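Local coordinates for protein annexin B22 (Schistosoma mansoni, PDB 4MDU) that binds acidic phospholipid membranes in a calcium-dependent manner, aggregates liposomes when calcium is present, and may lend structural integrity to the worm's tegument, at residues I30-F36 with A64-E70; F36-A42 with E73-S77; D177-A181 with R235-R239; R290-A295 with I322-I327; I294-L298 with L315-R319. Residues are numbered along the deposited sequence.

How the contacts relate
Contact 2 lies in the first annexin repeat, and contact 1 brings the loop leading into that repeat onto it; their centres are about 10 Å apart, they share Phe36 and helix 68-82, and their segments alternate along the chain. Contacts 4 and 5, in the fourth repeat, have centres about 7 Å apart and both start from helix 290-301, which packs against the consecutive helices 311-320 and 324-335. Contact 1 comes within about 5 Å of contact 4 at the nearest atoms, without touching it. Contact 3 follows contacts 1 and 2 in sequence but sits across the chain's centre from them. Whereas the others pack the first and fourth repeats, it joins repeats two and three beside calcium ligands and the dimer partner.

Contact 1: I30-F36 with A64-E70; sequences IKPTTGF and ARRTNYE
Backbone and capping geometry set this contact between the irregular segment 30-36 and the loop 64-67 with the first turn of helix 68-82. Segment 30-36 runs extended through Pro32, then makes a type I turn from Thr33 to Phe36, with Phe36 N bonded to Thr33 O at 2.9 Å. CA atoms pair Ile30 with Arg65 (6.3 Å) and Pro32 with Thr67 (6.2 Å). Thr67, in the p rotamer, is the N-cap: Glu70 N donates to Thr67 OG1 at 3.1 Å and Thr67 N to Glu70 OE1 at 3.0 Å, a capping box.

The polar link uses the second oxygen of the same carboxylate. Glu70 OE2 accepts from Thr33 N at 2.7 Å, nearly in line, and weakly from Thr33 OG1 at 3.5 Å, so one side chain completes the capping box and holds the incoming loop.

Van der Waals packing completes the contact. Ile30 (m, t) sets CD1 3.3 Å from Ala64 O and CG1 over one face of the Arg65 guanidinium, 3.3 Å from Arg65 NH1; Arg65 NH2 hydrogen-bonds Thr29 O. Pro32 CD lies 4.1 Å from Thr67 CG2. Phe36 (chi1 t) takes Glu70 CG over its ring face, a CH-pi contact of 3.7 Å to the centroid.

Arg66 forms a salt bridge with Asp41 of helix 38-48, while Ile30 and Ala64 also touch helix 349-358, placing the loop between the first and fourth repeats.

Contact 2: F36-A42 with E73-S77; sequences FSASADA and EICQS
Phe36, with chi1 near 174°, presents its ring edge to segment 73-77 of helix 68-82: CZ lies 3.9 Å from Ile74 CG1 and CE2 3.6 Å from Glu73 OE1. The chain then turns into helix 38-48 through Ser37, the N-cap, whose OG accepts from Ala40 N at 3.1 Å. Backbone bonds from Asp41 N to Ser37 O (2.9 Å) and Ala42 N to Ala38 O (2.8 Å) start the helix.

The axes of segments 38-42 and 73-77 cross at -72° and approach to 8.1 Å. The small residues Ala38, Ser39 and Ser77 allow this approach. In the register, CA of Ala38 is 4.7 Å from CA of Ile74, and CA of Ser39 is 5.4 Å from CA of Ser77. Ala38 CB rests 3.7 Å from Glu73 O and 3.8 Å from Ser77 CB. Ser77, in the t rotamer, puts OG 3.1 Å from Ser39 CA and 3.7 Å from Ala42 CB, packing without a hydrogen bond between the helices.

Ile74 (m, t) extends along helix 38-48, with CD1 3.5 Å from Asp41 CB and CG2 4.0 Å from Ala42 N; it also touches Ile62 of helix 56-63. The carboxylate of Asp41 turns instead to salt bridges with Arg66 and Arg44.

Steeply crossed and packed through Ala38, Ser39 and Ser77, with Ile74 filling the side, helices 38-48 and 68-82 are joined within the all-helical first annexin repeat, whose calcium-binding Met49 lies about 9 Å from Ile74 between side chains.

Contact 3: D177-A181 with R235-R239; sequences DYEYA and RRITR
Arg235 and Tyr180 bury the largest areas here. With chi1 and chi2 both m and chi3 t, Arg235 lays its guanidinium flat on the Tyr180 ring, planes 3° apart and centres 3.8 Å apart; the Arg235 CZ-to-centroid distance of 3.8 Å makes it a cation-pi stack. Arg235 CD adds a CH-pi contact 4.0 Å from the same centroid. Tyr180, CB pointing toward the other segment and chi1 t, offers one ring face to Arg235 and its edge to Thr238 CG2. Arg235 NH1 also forms a salt bridge with Asp177 OD1 at 3.3 Å, while Asp177 OD2 accepts from Gly125 N of the second subunit.

Helix 177-187 of the second annexin repeat thereby meets helix 236-243 of the third, close to calcium ligands: Glu179 belongs to a calcium site, and Glu173, another ligand, touches Tyr180.

Thr238 supplies the third large patch. Its CG2 lies 3.9 Å from Ala181 CB, with CA atoms of Thr238 and Ala181 5.9 Å apart. A water molecule joins Asp177 O (3.0 Å) to Thr238 OG1 (2.4 Å), and Thr238 OG1 also hydrogen-bonds Tyr276.

Contact 4: R290-A295 with I322-I327; sequences RPSLIA and IDLQDI
A buried helix-to-helix contact within the fourth annexin repeat, this pairing sets the start of helix 290-301 against the start of helix 324-335 and the loop residues just before it. The two backbones come very close where Pro291 CA lies 4.3 Å from Ile327 CA. The proline packs its ring on the helix backbone, with CB 3.6 Å from Asp326 O and CG 4.2 Å from Asp326 CB; the carboxylate of Asp326 leads away to a salt bridge with Arg27.

Ile327 (m, t) gives up the largest area. Its CD1 meets Ile294 CG2 at 3.8 Å and its CG2 meets Ala295 CB at 4.3 Å, while Ala295 CB also sits 3.9 Å from Ile327 O. Ile294, in the m, t rotamer, points toward this helix.

Asp323 is the N-cap residue, yet its side chain makes no capping bond; in the p rotamer it directs the carboxylate to Arg290. Asp323 OD2 also has a salt bridge to Arg319 of helix 311-320, so one oxygen serves two arginines. Arg290, extended through chi1 and chi2 (both t) and in cation-pi contact with Tyr286, closes the link: Arg290 NH1 donates to Asp323 OD2 at 2.8 Å, N-H...O angle 168°.

Contact 5: I294-L298 with L315-R319; sequences IAEWL and LLITR
Leu315 is the main bump. Pointing toward segment 294-298 of helix 290-301 in an m, t rotamer, it enters the hollow lined by Ile294, Trp297 and Leu298: its CD1 lies 3.9 Å from Trp297 CB, its CD2 4.4 Å from Ile294 CG2, and its CB 3.6 Å from Leu298 CD2. Trp297 offers its ring edge to Leu315 CD2. In return Leu298 (m, t) sets CD2 3.5 Å from Leu316 CD1. Ile294 CD1 rests over one face of the Arg319 guanidinium, 3.6 Å from Arg319 CD.

The short segments run roughly antiparallel, at 151°, with axes 11.6 Å apart at closest, so large side chains fill the gap; the nearest CA pair, Leu298 and Leu315, is 7.1 Å apart. Helices 290-301 and 311-320 belong to the bundle of the fourth annexin repeat, where Leu298 lies about 5 Å from calcium-binding Met302 between side chains.

The contact is apolar apart from Arg319, whose charge is met by Asp323 while its CD and one guanidinium face pack against Ile294 CD1: cohesion comes from burying hydrocarbon.

Contact 1: I30-F36 with A64-E70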
# COMPACT_ATOMS: atom_id res chain seq x y z
N ILE B 30 -2.81 -26.52 15.19
CA ILE B 30 -3.45 -27.76 14.75
C ILE B 30 -2.45 -28.77 14.19
O ILE B 30 -1.74 -28.49 13.23
CB ILE B 30 -4.60 -27.53 13.72
CG1 ILE B 30 -5.72 -26.65 14.33
CG2 ILE B 30 -5.18 -28.90 13.26
CD1 ILE B 30 -6.73 -26.05 13.26
N LYS B 31 -2.41 -29.94 14.82
CA LYS B 31 -1.50 -31.01 14.44
C LYS B 31 -2.33 -32.19 14.00
O LYS B 31 -3.43 -32.39 14.52
CB LYS B 31 -0.65 -31.44 15.65
CG LYS B 31 0.44 -30.46 16.07
CD LYS B 31 0.86 -30.70 17.53
CE LYS B 31 2.20 -31.40 17.64
NZ LYS B 31 3.35 -30.49 17.33
N PRO B 32 -1.81 -33.00 13.06
CA PRO B 32 -2.50 -34.24 12.69
C PRO B 32 -2.85 -35.04 13.93
O PRO B 32 -2.02 -35.22 14.82
CB PRO B 32 -1.46 -34.98 11.84
CG PRO B 32 -0.15 -34.29 12.12
CD PRO B 32 -0.51 -32.87 12.38
N THR B 33 -4.09 -35.51 13.97
CA THR B 33 -4.63 -36.26 15.09
C THR B 33 -4.27 -37.74 14.93
O THR B 33 -4.72 -38.39 13.99
CB THR B 33 -6.17 -36.11 15.16
OG1 THR B 33 -6.54 -34.77 14.83
CG2 THR B 33 -6.69 -36.46 16.55
N THR B 34 -3.44 -38.25 15.82
CA THR B 34 -2.94 -39.62 15.69
C THR B 34 -4.08 -40.67 15.76
O THR B 34 -3.99 -41.74 15.16
CB THR B 34 -1.73 -39.89 16.64
OG1 THR B 34 -1.85 -41.16 17.29
CG2 THR B 34 -1.61 -38.77 17.67
N GLY B 35 -5.16 -40.33 16.45
CA GLY B 35 -6.34 -41.19 16.43
C GLY B 35 -7.38 -40.84 15.37
O GLY B 35 -8.56 -41.20 15.51
N PHE B 36 -6.95 -40.17 14.30
CA PHE B 36 -7.88 -39.62 13.30
C PHE B 36 -8.76 -40.64 12.58
O PHE B 36 -8.27 -41.53 11.89
CB PHE B 36 -7.13 -38.77 12.26
CG PHE B 36 -8.01 -38.29 11.13
CD1 PHE B 36 -9.09 -37.46 11.39
CD2 PHE B 36 -7.76 -38.67 9.82
CE1 PHE B 36 -9.90 -37.02 10.36
CE2 PHE B 36 -8.56 -38.23 8.79
CZ PHE B 36 -9.64 -37.40 9.06
N ALA B 64 -12.67 -27.12 12.62
CA ALA B 64 -11.66 -26.15 13.05
C ALA B 64 -10.60 -26.76 13.99
O ALA B 64 -9.74 -26.04 14.52
CB ALA B 64 -12.32 -24.94 13.69
N ARG B 65 -10.68 -28.06 14.22
CA ARG B 65 -9.63 -28.78 14.95
C ARG B 65 -8.94 -29.89 14.13
O ARG B 65 -8.33 -30.78 14.69
CB ARG B 65 -10.18 -29.37 16.25
CG ARG B 65 -10.65 -28.32 17.28
CD ARG B 65 -9.57 -27.26 17.56
NE ARG B 65 -8.29 -27.86 17.90
CZ ARG B 65 -7.11 -27.26 17.73
NH1 ARG B 65 -7.05 -26.03 17.23
NH2 ARG B 65 -5.99 -27.90 18.06
N ARG B 66 -9.02 -29.81 12.80
CA ARG B 66 -8.36 -30.78 11.92
C ARG B 66 -7.50 -30.06 10.88
O ARG B 66 -7.80 -28.93 10.51
CB ARG B 66 -9.40 -31.64 11.19
CG ARG B 66 -10.41 -32.38 12.10
CD ARG B 66 -9.81 -33.63 12.78
NE ARG B 66 -10.84 -34.36 13.51
CZ ARG B 66 -11.17 -34.13 14.78
NH1 ARG B 66 -10.51 -33.21 15.48
NH2 ARG B 66 -12.15 -34.82 15.37
N THR B 67 -6.44 -30.71 10.40
CA THR B 67 -5.64 -30.11 9.35
C THR B 67 -6.42 -30.19 8.05
O THR B 67 -7.42 -30.91 7.95
CB THR B 67 -4.35 -30.89 9.12
OG1 THR B 67 -4.68 -32.15 8.54
CG2 THR B 67 -3.61 -31.11 10.42
N ASN B 68 -5.96 -29.44 7.06
CA ASN B 68 -6.54 -29.48 5.72
C ASN B 68 -6.63 -30.92 5.17
O ASN B 68 -7.68 -31.34 4.69
CB ASN B 68 -5.74 -28.60 4.77
CG ASN B 68 -6.23 -28.71 3.33
OD1 ASN B 68 -7.27 -28.16 2.98
ND2 ASN B 68 -5.46 -29.40 2.49
N TYR B 69 -5.54 -31.67 5.27
CA TYR B 69 -5.57 -33.07 4.86
C TYR B 69 -6.70 -33.86 5.55
O TYR B 69 -7.48 -34.55 4.88
CB TYR B 69 -4.22 -33.75 5.08
CG TYR B 69 -4.23 -35.18 4.56
CD1 TYR B 69 -3.94 -35.47 3.23
CD2 TYR B 69 -4.59 -36.23 5.39
CE1 TYR B 69 -3.97 -36.76 2.75
CE2 TYR B 69 -4.63 -37.53 4.92
CZ TYR B 69 -4.32 -37.79 3.60
OH TYR B 69 -4.36 -39.08 3.14
N GLU B 70 -6.81 -33.75 6.86
CA GLU B 70 -7.90 -34.45 7.54
C GLU B 70 -9.28 -33.96 7.10
O GLU B 70 -10.20 -34.76 6.90
CB GLU B 70 -7.73 -34.35 9.05
CG GLU B 70 -6.46 -35.03 9.55
CD GLU B 70 -6.08 -34.62 10.96
OE1 GLU B 70 -6.53 -33.55 11.42
OE2 GLU B 70 -5.34 -35.38 11.61

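Contact 2: F36-A42 with E73-S77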
# COMPACT_ATOMS: atom_id res chain seq x y z
N PHE B 36 -6.95 -40.17 14.30
CA PHE B 36 -7.88 -39.62 13.30
C PHE B 36 -8.76 -40.64 12.58
O PHE B 36 -8.27 -41.53 11.89
CB PHE B 36 -7.13 -38.77 12.26
CG PHE B 36 -8.01 -38.29 11.13
CD1 PHE B 36 -9.09 -37.46 11.39
CD2 PHE B 36 -7.76 -38.67 9.82
CE1 PHE B 36 -9.90 -37.02 10.36
CE2 PHE B 36 -8.56 -38.23 8.79
CZ PHE B 36 -9.64 -37.40 9.06
N SER B 37 -10.07 -40.50 12.74
CA SER B 37 -11.03 -41.31 12.01
C SER B 37 -11.90 -40.44 11.10
O SER B 37 -12.83 -39.77 11.56
CB SER B 37 -11.90 -42.12 12.97
OG SER B 37 -12.85 -42.88 12.26
N ALA B 38 -11.57 -40.44 9.82
CA ALA B 38 -12.35 -39.70 8.84
C ALA B 38 -13.81 -40.09 8.94
O ALA B 38 -14.68 -39.22 9.02
CB ALA B 38 -11.81 -39.97 7.44
N SER B 39 -14.11 -41.38 8.95
CA SER B 39 -15.50 -41.81 8.98
C SER B 39 -16.19 -41.40 10.27
O SER B 39 -17.34 -40.96 10.24
CB SER B 39 -15.62 -43.32 8.78
OG SER B 39 -14.67 -44.00 9.58
N ALA B 40 -15.50 -41.54 11.40
CA ALA B 40 -16.09 -41.17 12.68
C ALA B 40 -16.44 -39.68 12.71
O ALA B 40 -17.50 -39.29 13.19
CB ALA B 40 -15.16 -41.52 13.83
N ASP B 41 -15.55 -38.85 12.18
CA ASP B 41 -15.82 -37.42 12.10
C ASP B 41 -16.97 -37.14 11.15
O ASP B 41 -17.85 -36.33 11.45
CB ASP B 41 -14.57 -36.66 11.67
CG ASP B 41 -13.61 -36.47 12.81
OD1 ASP B 41 -14.09 -36.38 13.96
OD2 ASP B 41 -12.39 -36.40 12.57
N ALA B 42 -16.95 -37.81 10.00
CA ALA B 42 -18.04 -37.74 9.04
C ALA B 42 -19.38 -38.02 9.72
O ALA B 42 -20.33 -37.25 9.58
CB ALA B 42 -17.81 -38.72 7.88
N GLU B 73 -9.97 -35.48 3.95
CA GLU B 73 -10.26 -36.88 4.26
C GLU B 73 -11.69 -37.00 4.73
O GLU B 73 -12.37 -37.98 4.43
CB GLU B 73 -9.33 -37.41 5.33
CG GLU B 73 -7.96 -37.74 4.84
CD GLU B 73 -7.71 -39.22 4.83
OE1 GLU B 73 -7.18 -39.74 5.84
OE2 GLU B 73 -8.07 -39.87 3.82
N ILE B 74 -12.17 -36.00 5.48
CA ILE B 74 -13.52 -36.07 6.01
C ILE B 74 -14.55 -35.87 4.90
O ILE B 74 -15.54 -36.61 4.83
CB ILE B 74 -13.76 -35.06 7.15
CG1 ILE B 74 -12.85 -35.39 8.34
CG2 ILE B 74 -15.23 -35.08 7.58
CD1 ILE B 74 -12.95 -34.40 9.47
N CYS B 75 -14.32 -34.89 4.04
CA CYS B 75 -15.15 -34.68 2.86
C CYS B 75 -15.36 -35.99 2.10
O CYS B 75 -16.50 -36.37 1.80
CB CYS B 75 -14.52 -33.65 1.92
SG CYS B 75 -14.58 -31.95 2.51
N GLN B 76 -14.26 -36.66 1.78
CA GLN B 76 -14.31 -37.90 1.02
C GLN B 76 -15.14 -38.95 1.74
O GLN B 76 -16.08 -39.53 1.17
CB GLN B 76 -12.90 -38.43 0.77
CG GLN B 76 -12.87 -39.74 0.01
CD GLN B 76 -11.50 -40.40 0.03
OE1 GLN B 76 -10.92 -40.62 1.10
NE2 GLN B 76 -10.98 -40.72 -1.15
N SER B 77 -14.81 -39.19 3.00
CA SER B 77 -15.48 -40.21 3.78
C SER B 77 -16.98 -39.94 3.82
O SER B 77 -17.79 -40.84 3.61
CB SER B 77 -14.90 -40.28 5.19
OG SER B 77 -15.66 -41.15 6.00

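Contact 3: D177-A181 with R235-R239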
# COMPACT_ATOMS: atom_id res chain seq x y z
N ASP B 177 9.32 -3.45 -11.40
CA ASP B 177 10.11 -4.34 -10.56
C ASP B 177 9.23 -5.22 -9.68
O ASP B 177 9.54 -6.39 -9.45
CB ASP B 177 11.11 -3.54 -9.72
CG ASP B 177 12.05 -2.69 -10.58
OD1 ASP B 177 12.53 -3.21 -11.60
OD2 ASP B 177 12.30 -1.52 -10.24
N TYR B 178 8.13 -4.66 -9.18
CA TYR B 178 7.25 -5.42 -8.30
C TYR B 178 6.62 -6.57 -9.08
O TYR B 178 6.59 -7.71 -8.61
CB TYR B 178 6.17 -4.53 -7.69
CG TYR B 178 4.97 -5.28 -7.13
CD1 TYR B 178 5.11 -6.16 -6.06
CD2 TYR B 178 3.69 -5.10 -7.67
CE1 TYR B 178 4.02 -6.84 -5.55
CE2 TYR B 178 2.59 -5.78 -7.17
CZ TYR B 178 2.76 -6.64 -6.11
OH TYR B 178 1.68 -7.32 -5.59
N GLU B 179 6.14 -6.26 -10.28
CA GLU B 179 5.44 -7.24 -11.10
C GLU B 179 6.37 -8.37 -11.52
O GLU B 179 6.00 -9.55 -11.52
CB GLU B 179 4.83 -6.57 -12.34
CG GLU B 179 3.66 -5.65 -12.04
CD GLU B 179 4.09 -4.32 -11.44
OE1 GLU B 179 5.31 -4.07 -11.37
OE2 GLU B 179 3.20 -3.51 -11.05
N TYR B 180 7.58 -8.00 -11.88
CA TYR B 180 8.56 -8.98 -12.29
C TYR B 180 8.87 -9.91 -11.12
O TYR B 180 8.87 -11.14 -11.28
CB TYR B 180 9.83 -8.29 -12.80
CG TYR B 180 10.90 -9.26 -13.23
CD1 TYR B 180 11.77 -9.83 -12.30
CD2 TYR B 180 11.06 -9.62 -14.57
CE1 TYR B 180 12.75 -10.72 -12.67
CE2 TYR B 180 12.06 -10.52 -14.97
CZ TYR B 180 12.90 -11.06 -14.01
OH TYR B 180 13.90 -11.96 -14.36
N ALA B 181 9.09 -9.33 -9.93
CA ALA B 181 9.37 -10.15 -8.74
C ALA B 181 8.19 -11.04 -8.41
O ALA B 181 8.36 -12.21 -8.08
CB ALA B 181 9.73 -9.26 -7.54
N ARG B 235 17.93 -6.74 -11.19
CA ARG B 235 17.22 -7.98 -10.93
C ARG B 235 17.86 -8.77 -9.80
O ARG B 235 17.28 -9.73 -9.30
CB ARG B 235 17.21 -8.88 -12.17
CG ARG B 235 16.52 -8.29 -13.39
CD ARG B 235 15.09 -7.89 -13.06
NE ARG B 235 14.33 -7.49 -14.24
CZ ARG B 235 13.27 -6.70 -14.19
NH1 ARG B 235 12.86 -6.20 -13.02
NH2 ARG B 235 12.62 -6.38 -15.30
N ARG B 236 19.09 -8.39 -9.43
CA ARG B 236 19.89 -9.19 -8.50
C ARG B 236 19.24 -9.32 -7.13
O ARG B 236 19.27 -10.39 -6.51
CB ARG B 236 21.31 -8.62 -8.38
CG ARG B 236 22.28 -9.15 -9.43
CD ARG B 236 23.65 -8.49 -9.30
NE ARG B 236 23.56 -7.04 -9.43
CZ ARG B 236 24.62 -6.23 -9.41
NH1 ARG B 236 25.84 -6.72 -9.26
NH2 ARG B 236 24.44 -4.92 -9.54
N ILE B 237 18.64 -8.23 -6.65
CA ILE B 237 17.95 -8.29 -5.37
C ILE B 237 16.83 -9.31 -5.48
O ILE B 237 16.65 -10.14 -4.60
CB ILE B 237 17.41 -6.91 -4.96
CG1 ILE B 237 18.55 -5.89 -4.97
CG2 ILE B 237 16.75 -6.98 -3.58
CD1 ILE B 237 18.19 -4.56 -4.41
N THR B 238 16.08 -9.25 -6.58
CA THR B 238 14.92 -10.12 -6.72
C THR B 238 15.36 -11.57 -6.71
O THR B 238 14.85 -12.37 -5.93
CB THR B 238 14.17 -9.85 -8.02
OG1 THR B 238 13.54 -8.57 -7.94
CG2 THR B 238 13.13 -10.95 -8.26
N ARG B 239 16.31 -11.88 -7.57
CA ARG B 239 16.82 -13.23 -7.69
C ARG B 239 17.16 -13.79 -6.33
O ARG B 239 16.70 -14.88 -5.97
O HOH W 1 12.28 -7.55 -9.76

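Contact 4: R290-A295 with I322-I327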
# COMPACT_ATOMS: atom_id res chain seq x y z
N ARG B 290 9.54 -14.24 11.00
CA ARG B 290 8.21 -14.65 10.57
C ARG B 290 7.10 -14.43 11.59
O ARG B 290 6.05 -13.89 11.24
CB ARG B 290 8.19 -16.11 10.09
CG ARG B 290 6.95 -16.40 9.23
CD ARG B 290 6.70 -17.87 9.05
NE ARG B 290 7.81 -18.50 8.37
CZ ARG B 290 7.94 -19.81 8.23
NH1 ARG B 290 7.01 -20.62 8.72
NH2 ARG B 290 9.00 -20.30 7.60
N PRO B 291 7.31 -14.87 12.85
CA PRO B 291 6.21 -14.68 13.81
C PRO B 291 5.74 -13.23 13.88
O PRO B 291 4.52 -13.00 13.89
CB PRO B 291 6.82 -15.13 15.14
CG PRO B 291 7.76 -16.25 14.70
CD PRO B 291 8.38 -15.72 13.42
N SER B 292 6.67 -12.28 13.92
CA SER B 292 6.31 -10.87 13.99
C SER B 292 5.61 -10.41 12.72
O SER B 292 4.62 -9.71 12.79
CB SER B 292 7.54 -9.99 14.21
OG SER B 292 8.14 -10.29 15.45
N LEU B 293 6.17 -10.80 11.58
CA LEU B 293 5.61 -10.44 10.27
C LEU B 293 4.15 -10.83 10.13
O LEU B 293 3.33 -10.03 9.70
CB LEU B 293 6.39 -11.11 9.12
CG LEU B 293 5.67 -11.00 7.75
CD1 LEU B 293 5.77 -9.61 7.16
CD2 LEU B 293 6.24 -12.02 6.76
N ILE B 294 3.82 -12.06 10.47
CA ILE B 294 2.44 -12.50 10.32
C ILE B 294 1.56 -11.96 11.47
O ILE B 294 0.36 -11.75 11.30
CB ILE B 294 2.34 -14.03 10.16
CG1 ILE B 294 3.24 -14.48 9.00
CG2 ILE B 294 0.91 -14.46 9.87
CD1 ILE B 294 3.22 -15.97 8.77
N ALA B 295 2.16 -11.68 12.62
CA ALA B 295 1.38 -11.07 13.72
C ALA B 295 0.91 -9.71 13.26
O ALA B 295 -0.23 -9.34 13.50
CB ALA B 295 2.20 -10.96 15.01
N ILE B 322 0.79 -24.69 10.74
CA ILE B 322 2.22 -24.45 10.56
C ILE B 322 2.89 -23.80 11.76
O ILE B 322 3.70 -24.43 12.45
CB ILE B 322 2.52 -23.61 9.30
CG1 ILE B 322 1.87 -24.27 8.07
CG2 ILE B 322 4.04 -23.48 9.09
CD1 ILE B 322 1.85 -23.38 6.85
N ASP B 323 2.54 -22.55 12.05
CA ASP B 323 3.31 -21.82 13.03
C ASP B 323 2.45 -20.84 13.84
O ASP B 323 2.98 -19.90 14.44
CB ASP B 323 4.43 -21.06 12.31
CG ASP B 323 3.92 -20.34 11.08
OD1 ASP B 323 2.68 -20.26 10.91
OD2 ASP B 323 4.76 -19.86 10.28
N LEU B 324 1.14 -21.04 13.84
CA LEU B 324 0.25 -20.07 14.45
C LEU B 324 0.55 -19.80 15.96
O LEU B 324 0.54 -18.67 16.39
CB LEU B 324 -1.22 -20.43 14.21
CG LEU B 324 -2.22 -19.47 14.88
CD1 LEU B 324 -1.99 -18.03 14.40
CD2 LEU B 324 -3.66 -19.90 14.59
N GLN B 325 0.85 -20.83 16.73
CA GLN B 325 1.20 -20.61 18.13
C GLN B 325 2.36 -19.62 18.30
O GLN B 325 2.32 -18.75 19.17
CB GLN B 325 1.53 -21.91 18.85
CG GLN B 325 1.72 -21.73 20.36
CD GLN B 325 0.44 -21.31 21.06
OE1 GLN B 325 0.41 -20.34 21.82
NE2 GLN B 325 -0.64 -22.05 20.80
N ASP B 326 3.39 -19.74 17.47
CA ASP B 326 4.52 -18.84 17.56
C ASP B 326 4.11 -17.44 17.16
O ASP B 326 4.62 -16.45 17.68
CB ASP B 326 5.69 -19.34 16.70
CG ASP B 326 6.32 -20.59 17.27
OD1 ASP B 326 6.57 -21.55 16.51
OD2 ASP B 326 6.55 -20.62 18.49
N ILE B 327 3.17 -17.37 16.22
CA ILE B 327 2.64 -16.09 15.78
C ILE B 327 1.80 -15.46 16.90
O ILE B 327 1.79 -14.25 17.08
CB ILE B 327 1.77 -16.28 14.52
CG1 ILE B 327 2.65 -16.68 13.32
CG2 ILE B 327 0.94 -15.03 14.23
CD1 ILE B 327 1.87 -17.33 12.19

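Contact 5: I294-L298 with L315-R319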
# COMPACT_ATOMS: atom_id res chain seq x y z
N ILE B 294 3.82 -12.06 10.47
CA ILE B 294 2.44 -12.50 10.32
C ILE B 294 1.56 -11.96 11.47
O ILE B 294 0.36 -11.75 11.30
CB ILE B 294 2.34 -14.03 10.16
CG1 ILE B 294 3.24 -14.48 9.00
CG2 ILE B 294 0.91 -14.46 9.87
CD1 ILE B 294 3.22 -15.97 8.77
N ALA B 295 2.16 -11.68 12.62
CA ALA B 295 1.38 -11.07 13.72
C ALA B 295 0.91 -9.71 13.26
O ALA B 295 -0.23 -9.34 13.50
CB ALA B 295 2.20 -10.96 15.01
N GLU B 296 1.78 -8.99 12.56
CA GLU B 296 1.42 -7.67 12.01
C GLU B 296 0.39 -7.80 10.90
O GLU B 296 -0.52 -6.99 10.80
CB GLU B 296 2.65 -6.93 11.50
CG GLU B 296 3.69 -6.71 12.57
CD GLU B 296 5.01 -6.24 11.99
OE1 GLU B 296 5.00 -5.75 10.84
OE2 GLU B 296 6.04 -6.36 12.69
N TRP B 297 0.54 -8.81 10.06
CA TRP B 297 -0.45 -9.05 9.03
C TRP B 297 -1.83 -9.28 9.65
O TRP B 297 -2.83 -8.73 9.20
CB TRP B 297 -0.08 -10.27 8.19
CG TRP B 297 1.02 -10.05 7.20
CD1 TRP B 297 1.70 -8.88 6.96
CD2 TRP B 297 1.56 -11.02 6.29
NE1 TRP B 297 2.64 -9.08 5.97
CE2 TRP B 297 2.57 -10.38 5.53
CE3 TRP B 297 1.28 -12.38 6.04
CZ2 TRP B 297 3.30 -11.04 4.55
CZ3 TRP B 297 2.00 -13.03 5.05
CH2 TRP B 297 3.01 -12.36 4.32
N LEU B 298 -1.87 -10.13 10.67
CA LEU B 298 -3.12 -10.39 11.36
C LEU B 298 -3.69 -9.10 11.96
O LEU B 298 -4.87 -8.80 11.79
CB LEU B 298 -2.89 -11.47 12.42
CG LEU B 298 -2.76 -12.89 11.85
CD1 LEU B 298 -2.14 -13.85 12.85
CD2 LEU B 298 -4.15 -13.38 11.43
N LEU B 315 -5.46 -16.27 6.98
CA LEU B 315 -4.24 -16.39 7.75
C LEU B 315 -4.36 -17.41 8.88
O LEU B 315 -3.50 -18.28 9.03
CB LEU B 315 -3.79 -15.03 8.27
CG LEU B 315 -3.26 -14.15 7.13
CD1 LEU B 315 -3.08 -12.74 7.61
CD2 LEU B 315 -1.94 -14.72 6.51
N LEU B 316 -5.43 -17.31 9.65
CA LEU B 316 -5.69 -18.24 10.75
C LEU B 316 -5.79 -19.70 10.27
O LEU B 316 -5.14 -20.59 10.81
CB LEU B 316 -6.98 -17.84 11.47
CG LEU B 316 -6.79 -17.02 12.76
CD1 LEU B 316 -5.40 -16.38 12.83
CD2 LEU B 316 -7.90 -16.00 12.94
N ILE B 317 -6.62 -19.93 9.26
CA ILE B 317 -6.78 -21.26 8.69
C ILE B 317 -5.43 -21.84 8.26
O ILE B 317 -5.06 -22.95 8.64
CB ILE B 317 -7.75 -21.21 7.47
CG1 ILE B 317 -9.16 -20.83 7.97
CG2 ILE B 317 -7.75 -22.54 6.70
CD1 ILE B 317 -10.13 -20.49 6.87
N THR B 318 -4.67 -21.06 7.50
CA THR B 318 -3.42 -21.55 6.94
C THR B 318 -2.32 -21.70 7.99
O THR B 318 -1.63 -22.73 8.04
CB THR B 318 -2.92 -20.70 5.73
OG1 THR B 318 -2.90 -19.31 6.09
CG2 THR B 318 -3.85 -20.88 4.55
N ARG B 319 -2.14 -20.69 8.84
CA ARG B 319 -1.04 -20.72 9.80
C ARG B 319 -1.27 -21.74 10.90
O ARG B 319 -0.34 -22.18 11.58
CB ARG B 319 -0.81 -19.34 10.41
CG ARG B 319 -0.21 -18.40 9.40
CD ARG B 319 1.16 -18.95 9.03
NE ARG B 319 1.26 -19.07 7.60
CZ ARG B 319 2.34 -19.45 6.93
NH1 ARG B 319 3.47 -19.79 7.55
NH2 ARG B 319 2.27 -19.47 5.62